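Local coordinates for protein beta-lactamase (Klebsiella pneumoniae, PDB 6KBY) that probably hydrolyses the beta-lactam ring of antibiotics as a class C serine beta-lactamase and holds adenosine monophosphate in its active-site pocket, at residues P285-L288 and P289-L292. Numbering follows the deposited sequence.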
loop_
_atom_site.group_PDB
_atom_site.type_symbol
_atom_site.label_atom_id
_atom_site.label_comp_id
_atom_site.label_asym_id
_atom_site.label_seq_id
_atom_site.Cartn_x
_atom_site.Cartn_y
_atom_site.Cartn_z
ATOM N N PRO A 285 8.088 -10.377 -17.584
ATOM C CA PRO A 285 8.906 -9.165 -17.466
ATOM C C PRO A 285 8.133 -7.918 -17.881
ATOM O O PRO A 285 7.329 -7.949 -18.796
ATOM C CB PRO A 285 10.062 -9.417 -18.442
ATOM C CG PRO A 285 9.544 -10.441 -19.388
ATOM C CD PRO A 285 8.654 -11.319 -18.566
ATOM N N VAL A 286 8.354 -6.819 -17.177
ATOM C CA VAL A 286 7.611 -5.592 -17.425
ATOM C C VAL A 286 8.580 -4.546 -17.949
ATOM O O VAL A 286 9.750 -4.521 -17.554
ATOM C CB VAL A 286 6.847 -5.112 -16.173
ATOM C CG1 VAL A 286 7.812 -4.880 -15.029
ATOM C CG2 VAL A 286 6.020 -3.860 -16.473
ATOM N N SER A 287 8.109 -3.719 -18.874
ATOM C CA SER A 287 8.952 -2.641 -19.365
ATOM C C SER A 287 8.839 -1.449 -18.430
ATOM O O SER A 287 7.783 -1.194 -17.838
ATOM C CB SER A 287 8.543 -2.215 -20.774
ATOM O OG SER A 287 7.408 -1.359 -20.756
ATOM N N LEU A 288 9.941 -0.727 -18.287
ATOM C CA LEU A 288 9.887 0.506 -17.510
ATOM C C LEU A 288 8.834 1.484 -18.023
ATOM O O LEU A 288 8.089 2.032 -17.192
ATOM C CB LEU A 288 11.283 1.126 -17.390
ATOM C CG LEU A 288 11.365 2.385 -16.529
ATOM C CD1 LEU A 288 10.831 2.131 -15.128
ATOM C CD2 LEU A 288 12.799 2.890 -16.473
ATOM N N PRO A 289 8.695 1.737 -19.334
ATOM C CA PRO A 289 7.643 2.677 -19.767
ATOM C C PRO A 289 6.250 2.294 -19.301
ATOM O O PRO A 289 5.487 3.165 -18.866
ATOM C CB PRO A 289 7.775 2.670 -21.295
ATOM C CG PRO A 289 9.212 2.347 -21.529
ATOM C CD PRO A 289 9.567 1.347 -20.460
ATOM N N ASN A 290 5.894 1.011 -19.373
ATOM C CA ASN A 290 4.558 0.605 -18.948
ATOM C C ASN A 290 4.398 0.704 -17.438
ATOM O O ASN A 290 3.321 1.049 -16.942
ATOM C CB ASN A 290 4.251 -0.806 -19.438
ATOM C CG ASN A 290 4.013 -0.861 -20.933
ATOM O OD1 ASN A 290 3.729 0.157 -21.565
ATOM N ND2 ASN A 290 4.115 -2.053 -21.504
ATOM N N LEU A 291 5.457 0.404 -16.692
ATOM C CA LEU A 291 5.393 0.532 -15.243
ATOM C C LEU A 291 5.220 1.989 -14.832
ATOM O O LEU A 291 4.471 2.296 -13.898
ATOM C CB LEU A 291 6.659 -0.063 -14.633
ATOM C CG LEU A 291 6.647 -0.271 -13.123
ATOM C CD1 LEU A 291 5.473 -1.137 -12.702
ATOM C CD2 LEU A 291 7.966 -0.884 -12.675
ATOM N N LEU A 292 5.905 2.899 -15.526
ATOM C CA LEU A 292 5.750 4.318 -15.238
ATOM C C LEU A 292 4.333 4.779 -15.545
ATOM O O LEU A 292 3.702 5.460 -14.731
ATOM C CB LEU A 292 6.781 5.122 -16.023
ATOM C CG LEU A 292 8.220 4.932 -15.550
ATOM C CD1 LEU A 292 9.188 5.560 -16.543
ATOM C CD2 LEU A 292 8.418 5.508 -14.152
HETATM O O HOH W 1 5.680 -4.282 -20.213
#
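Ser-287 meets Asn-290 at the start of helix 288-294. Its OG accepts from Asn-290 N at 3.1 Å, with a fairly straight N-H...O angle of 163°. The serine chi1 of 80° puts OG between its own N and carbonyl carbon, turned to that amide. The Asn-290 side chain passes beside the same hydroxyl. A water joins the two residues: it accepts from Ser-287 N at 2.8 Å and from Asn-290 ND2 at 3.0 Å.

Two backbone bonds continue the turn. Leu-291 N donates to Ser-287 O (3.0 Å), and Leu-292 N to Leu-288 O (2.9 Å).

The apolar contacts are few. Pro-289 has no N-H to give; its ring CD lies 3.5 Å from Leu-288 CB. One turn apart, Leu-288 and Leu-292 slant across each other, and Leu-288 CG lies 3.8 Å from Leu-292 CD1. On the inner side, Val-286 CG2 comes to 4.3 Å from Leu-291 CB, and both side chains touch Trp-318 of strand 317-325. Leu-291 and Leu-292 also reach helix 352-364.

This is a serine N-cap with proline in the first turn, where the loop after strand 280-283 enters a short surface helix.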